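Local coordinates for protein ectonucleoside triphosphate diphosphohydrolase 4 (Homo sapiens, PDB 6WG5) that belongs to the GDA1/CD39 family of nucleoside phosphatases, whose fold is related to that of the actin-like ATPases, at residues R119-H122 / K123-P126; L147-L150 / L151-P155; Y486-R489 / F490-L493. All blocks are in the same frame, centred on the assembly; numbering follows the deposited sequence.

Interaction 1: residues R119-H122 / K123-P126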
# COMPACT_ATOMS: atom_id res chain seq x y z
N ARG A 119 18.98 16.57 -21.79
CA ARG A 119 18.78 16.03 -23.13
C ARG A 119 19.77 14.91 -23.43
O ARG A 119 19.43 13.93 -24.10
CB ARG A 119 18.92 17.14 -24.17
CG ARG A 119 17.59 17.73 -24.64
CD ARG A 119 16.80 16.72 -25.46
NE ARG A 119 17.59 16.19 -26.57
CZ ARG A 119 17.33 15.05 -27.21
NH1 ARG A 119 16.30 14.30 -26.84
NH2 ARG A 119 18.11 14.66 -28.21
N ALA A 120 21.01 15.03 -22.93
CA ALA A 120 22.04 14.04 -23.23
C ALA A 120 21.74 12.68 -22.60
O ALA A 120 22.24 11.67 -23.10
CB ALA A 120 23.40 14.54 -22.75
N LYS A 121 20.96 12.64 -21.53
CA LYS A 121 20.69 11.40 -20.81
C LYS A 121 19.37 10.74 -21.21
O LYS A 121 19.10 9.63 -20.75
CB LYS A 121 20.69 11.66 -19.30
CG LYS A 121 22.08 11.86 -18.71
CD LYS A 121 22.71 10.53 -18.33
CE LYS A 121 24.21 10.67 -18.09
NZ LYS A 121 24.53 11.69 -17.04
N HIS A 122 18.56 11.40 -22.04
CA HIS A 122 17.28 10.81 -22.45
C HIS A 122 17.48 9.43 -23.07
O HIS A 122 16.76 8.48 -22.74
CB HIS A 122 16.57 11.74 -23.43
CG HIS A 122 16.09 13.02 -22.82
ND1 HIS A 122 15.24 13.88 -23.48
CD2 HIS A 122 16.33 13.58 -21.61
CE1 HIS A 122 14.99 14.92 -22.70
NE2 HIS A 122 15.64 14.76 -21.57
N LYS A 123 18.46 9.30 -23.96
CA LYS A 123 18.68 8.03 -24.64
C LYS A 123 18.98 6.91 -23.66
O LYS A 123 18.67 5.74 -23.93
CB LYS A 123 19.82 8.17 -25.66
CG LYS A 123 21.16 8.57 -25.05
CD LYS A 123 22.26 8.61 -26.11
CE LYS A 123 22.23 9.90 -26.92
NZ LYS A 123 23.21 10.90 -26.41
N GLU A 124 19.57 7.24 -22.51
CA GLU A 124 19.94 6.25 -21.50
C GLU A 124 18.96 6.20 -20.33
O GLU A 124 19.22 5.49 -19.36
CB GLU A 124 21.35 6.53 -20.99
CG GLU A 124 22.45 6.06 -21.92
CD GLU A 124 23.82 6.54 -21.49
OE1 GLU A 124 23.91 7.18 -20.42
OE2 GLU A 124 24.80 6.27 -22.21
N THR A 125 17.85 6.94 -20.41
CA THR A 125 16.90 7.01 -19.31
C THR A 125 15.69 6.14 -19.62
O THR A 125 15.01 6.39 -20.63
CB THR A 125 16.46 8.45 -19.09
OG1 THR A 125 17.59 9.23 -18.68
CG2 THR A 125 15.37 8.54 -18.02
N PRO A 126 15.39 5.12 -18.82
CA PRO A 126 14.20 4.31 -19.09
C PRO A 126 12.91 5.00 -18.65
O PRO A 126 12.88 5.77 -17.69
CB PRO A 126 14.44 3.04 -18.26
CG PRO A 126 15.28 3.51 -17.13
CD PRO A 126 16.17 4.59 -17.69
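Residues 119-122 have helical backbone angles without the regular helix bonds, and the carbonyls of Lys121 and His122 accept from residues just after them. Thr125 N donates to His122 O at 3.0 Å in a nearly straight bond (164°), whereas Glu124 N makes only a weak bond to Lys121 O. That same oxygen takes a second and shorter bond from the Thr125 hydroxyl, OG1 lying 2.6 Å from Lys121 O and well above the carbonyl plane. With OG1 beside its own backbone N (chi1 -64°), Thr125 folds its hydroxyl back over the turn.

The Lys121 chain bends away, its CD 4.1 Å from Glu124 OE1; its NZ goes instead to the carbonyls of Pro38 and Val40. Lys123 runs back along the outside and brings NZ to 3.5 Å from Ala120 O. On the buried side, the His122 ring carries Arg119 CA over the centre of one face, meets the Phe160 ring, and donates through NE2 to Val117 O. This is a helix-to-strand connection of an alpha/beta fold, leading from helix 107-116 into strand 127-131, with the threonine hydroxyl bonded to the carbonyl four residues earlier.

Interaction 2: residues L147-L150 / L151-P155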
# COMPACT_ATOMS: atom_id res chain seq x y z
N LEU A 147 -2.00 0.35 -24.65
CA LEU A 147 -0.56 0.13 -24.57
C LEU A 147 0.10 0.30 -25.93
O LEU A 147 1.18 0.90 -26.04
CB LEU A 147 -0.26 -1.27 -24.03
CG LEU A 147 -0.97 -1.72 -22.75
CD1 LEU A 147 -0.67 -3.19 -22.48
CD2 LEU A 147 -0.56 -0.86 -21.56
N GLU A 148 -0.54 -0.22 -26.99
CA GLU A 148 0.07 -0.18 -28.31
C GLU A 148 0.17 1.25 -28.84
O GLU A 148 1.15 1.61 -29.50
CB GLU A 148 -0.72 -1.06 -29.27
CG GLU A 148 -0.07 -2.42 -29.52
CD GLU A 148 -1.02 -3.43 -30.13
OE1 GLU A 148 -2.25 -3.29 -29.92
OE2 GLU A 148 -0.54 -4.35 -30.82
N ASP A 149 -0.84 2.08 -28.57
CA ASP A 149 -0.76 3.47 -29.00
C ASP A 149 0.38 4.19 -28.30
O ASP A 149 1.08 5.01 -28.91
CB ASP A 149 -2.09 4.19 -28.73
CG ASP A 149 -2.16 5.55 -29.39
OD1 ASP A 149 -1.47 5.75 -30.42
OD2 ASP A 149 -2.89 6.43 -28.89
N LEU A 150 0.60 3.89 -27.02
CA LEU A 150 1.75 4.44 -26.31
C LEU A 150 3.06 3.90 -26.88
O LEU A 150 4.03 4.65 -27.05
CB LEU A 150 1.65 4.12 -24.82
CG LEU A 150 0.54 4.81 -24.04
CD1 LEU A 150 0.34 4.14 -22.69
CD2 LEU A 150 0.85 6.28 -23.85
N LEU A 151 3.10 2.60 -27.18
CA LEU A 151 4.34 1.98 -27.65
C LEU A 151 4.73 2.48 -29.04
O LEU A 151 5.91 2.73 -29.30
CB LEU A 151 4.19 0.46 -27.65
CG LEU A 151 4.15 -0.20 -26.27
CD1 LEU A 151 3.68 -1.64 -26.37
CD2 LEU A 151 5.52 -0.13 -25.61
N THR A 152 3.75 2.63 -29.94
CA THR A 152 4.07 3.05 -31.30
C THR A 152 4.32 4.55 -31.40
O THR A 152 5.05 4.99 -32.29
CB THR A 152 2.94 2.66 -32.26
OG1 THR A 152 1.74 3.35 -31.90
CG2 THR A 152 2.70 1.15 -32.22
N ASP A 153 3.73 5.34 -30.50
CA ASP A 153 3.75 6.80 -30.61
C ASP A 153 4.87 7.45 -29.83
O ASP A 153 5.51 8.38 -30.33
CB ASP A 153 2.40 7.37 -30.14
CG ASP A 153 2.20 8.81 -30.56
OD1 ASP A 153 1.12 9.12 -31.12
OD2 ASP A 153 3.11 9.64 -30.33
N ILE A 154 5.14 7.00 -28.60
CA ILE A 154 6.13 7.66 -27.76
C ILE A 154 7.53 7.62 -28.38
O ILE A 154 8.19 8.68 -28.43
CB ILE A 154 6.11 7.07 -26.34
CG1 ILE A 154 4.81 7.48 -25.63
CG2 ILE A 154 7.33 7.50 -25.53
CD1 ILE A 154 4.55 6.73 -24.35
N PRO A 155 8.04 6.48 -28.85
CA PRO A 155 9.43 6.45 -29.33
C PRO A 155 9.76 7.51 -30.36
O PRO A 155 10.91 7.96 -30.43
CB PRO A 155 9.56 5.04 -29.92
CG PRO A 155 8.55 4.23 -29.18
CD PRO A 155 7.40 5.15 -28.91
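Leu150 and Ile154, one helical turn apart, lie side by side and point the same way, with Leu150 CD2 3.8 Å from Ile154 CD1. The delta carbon of Ile154 also packs against Leu150 CB, while Ile154 N donates to Leu150 O at 3.0 Å. With CG1 beside its own backbone N (chi1 -70°), Ile154 sends this branch back along the helix toward Leu150. The buried pair faces inward, Leu150 onto Ile106 and Ile154 onto Phe162. Leu151, at the border of this face, donates its N to Leu147 O at 2.8 Å and reaches out to Phe162 and Asp164.

These residues belong to helix 140-157, an amphipathic alpha-helix whose i to i+4 bonds run on until Pro155, where the ring nitrogen has no hydrogen to give and the helix kinks.

On the solvent side the exposed Glu148 and Thr152 meet through backbone rather than side chain to side chain. Glu148 O is gripped twice by Thr152, by N at 2.8 Å and by OG1 at 3.0 Å, the two donors arriving from opposite faces of the carbonyl plane. On the flank toward helix 102-105, Asp149 and Asp153 bring their OD1 atoms to 4.3 Å, a proximity of like charges that probably raises the proton affinity of one or both. Both acids touch Ser103, and Asp153 OD2 has a weak hydrogen bond with His157 ND1.

Interaction 3: residues Y486-R489 / F490-L493; sequences YRTR and FLPL
Arg489 and Phe490, neighbours in sequence, lay their side chains alongside each other where the chain leaves helix 479-487 through a type I beta turn from Thr488 to Leu491. The turn is closed by Leu491 N donating to Thr488 O at 3.2 Å, and helix 492-496 follows it closely.

Arg489 and Phe490 have about equally much of their surface buried by the contact, more than any other residue in it. Arg489 CG sits between the backbone N and the carbonyl carbon (chi1 68°), and from there the chain runs extended to NE. This brings CG over the middle of the Phe490 ring in a CH-pi contact, 4.1 Å from the centroid and almost on the ring normal. Farther out, the guanidinium lies past the rim of the ring: NH1 is 3.5 Å from Phe490 CE2, and the two planes are inclined at 43°, too far from parallel for a flat stack. The opposite face of the guanidinium rests on the Tyr486 ring, with Tyr486 CZ over its centre, which places the group between two aromatic side chains. Its rotation is fixed by NH2, which donates to Tyr486 O at 3.1 Å in an almost straight bond (173°) lying in the guanidinium plane.

Phe490 presents its ring to the arginine and also touches Val264. On the other side of the turn Thr488 and Leu491 meet through Thr488 CB and Leu491 CD1, 3.8 Å apart, and the Thr488 hydroxyl bonds back to Ile484 O, the carbonyl one turn earlier in the helix. Pro492 sets CG against Arg489 O and packs on His63. A water links the end of helix 479-487 to the turn, donating to Arg487 O at 2.7 Å and accepting from Phe490 N at 2.8 Å.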
# COMPACT_ATOMS: atom_id res chain seq x y z
N TYR A 486 13.11 -2.28 -8.80
CA TYR A 486 13.09 -3.65 -9.31
C TYR A 486 13.43 -3.70 -10.79
O TYR A 486 14.15 -4.60 -11.23
CB TYR A 486 11.72 -4.28 -9.06
CG TYR A 486 11.66 -5.75 -9.43
CD1 TYR A 486 11.02 -6.17 -10.58
CD2 TYR A 486 12.27 -6.71 -8.63
CE1 TYR A 486 10.97 -7.51 -10.93
CE2 TYR A 486 12.22 -8.05 -8.96
CZ TYR A 486 11.57 -8.44 -10.11
OH TYR A 486 11.53 -9.78 -10.45
N ARG A 487 12.92 -2.75 -11.58
CA ARG A 487 13.16 -2.79 -13.02
C ARG A 487 14.62 -2.50 -13.37
O ARG A 487 15.12 -3.00 -14.38
CB ARG A 487 12.24 -1.81 -13.74
CG ARG A 487 10.74 -2.12 -13.62
CD ARG A 487 10.40 -3.53 -14.10
NE ARG A 487 10.87 -3.79 -15.46
CZ ARG A 487 10.17 -3.59 -16.57
NH1 ARG A 487 8.93 -3.11 -16.50
NH2 ARG A 487 10.70 -3.87 -17.75
N THR A 488 15.31 -1.70 -12.56
CA THR A 488 16.69 -1.32 -12.82
C THR A 488 17.70 -2.18 -12.07
O THR A 488 18.87 -1.82 -11.98
CB THR A 488 16.92 0.16 -12.47
OG1 THR A 488 16.66 0.37 -11.08
CG2 THR A 488 16.01 1.06 -13.29
N ARG A 489 17.26 -3.32 -11.53
CA ARG A 489 18.10 -4.08 -10.61
C ARG A 489 19.34 -4.67 -11.28
O ARG A 489 20.28 -5.06 -10.57
CB ARG A 489 17.28 -5.20 -9.96
CG ARG A 489 16.85 -6.30 -10.92
CD ARG A 489 15.70 -7.09 -10.32
NE ARG A 489 15.43 -8.34 -11.03
CZ ARG A 489 14.62 -8.46 -12.08
NH1 ARG A 489 14.44 -9.65 -12.63
NH2 ARG A 489 14.00 -7.40 -12.57
N PHE A 490 19.38 -4.74 -12.61
CA PHE A 490 20.51 -5.33 -13.31
C PHE A 490 21.54 -4.30 -13.77
O PHE A 490 22.66 -4.69 -14.12
CB PHE A 490 20.03 -6.14 -14.52
CG PHE A 490 19.32 -7.41 -14.15
CD1 PHE A 490 19.88 -8.29 -13.23
CD2 PHE A 490 18.09 -7.72 -14.71
CE1 PHE A 490 19.22 -9.46 -12.89
CE2 PHE A 490 17.43 -8.89 -14.37
CZ PHE A 490 18.00 -9.76 -13.46
N LEU A 491 21.20 -3.01 -13.77
CA LEU A 491 22.16 -1.99 -14.19
C LEU A 491 23.51 -2.12 -13.51
O LEU A 491 24.53 -1.94 -14.20
CB LEU A 491 21.57 -0.60 -13.94
CG LEU A 491 20.46 -0.12 -14.88
CD1 LEU A 491 20.01 1.27 -14.47
CD2 LEU A 491 20.93 -0.12 -16.34
N PRO A 492 23.61 -2.39 -12.20
CA PRO A 492 24.94 -2.55 -11.59
C PRO A 492 25.82 -3.57 -12.30
O PRO A 492 27.04 -3.54 -12.13
CB PRO A 492 24.61 -3.00 -10.16
CG PRO A 492 23.11 -2.94 -10.01
CD PRO A 492 22.56 -2.23 -11.19
N LEU A 493 25.22 -4.48 -13.08
CA LEU A 493 26.03 -5.44 -13.83
C LEU A 493 26.99 -4.74 -14.78
O LEU A 493 28.08 -5.25 -15.04
CB LEU A 493 25.14 -6.40 -14.62
CG LEU A 493 24.54 -7.61 -13.91
CD1 LEU A 493 23.83 -8.49 -14.92
CD2 LEU A 493 25.60 -8.42 -13.17
O HOH W 1 17.59 -4.01 -14.69

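Overall arrangement
All three contacts are local and partly buried. His122 and Thr125 are buried in interaction 1, Leu150 and Ile154 in interaction 2, Thr488 and Pro492 in interaction 3; Lys123 and Glu124, Glu148 and Thr152, and Leu491 are exposed. Interaction 2 stays within one helix, interaction 1 lies in the loop from helix 107-116 to strand 127-131, and interaction 3 joins two helices. A threonine hydroxyl bonds four residues back in each, in interaction 3 to the preceding helix. Apolar packing marks interaction 2, an arginine between aromatic rings interaction 3, backbone carbonyls interaction 1. Nearest atoms of interactions 1 and 3 are about 5 Å apart; none of the contacts touches another.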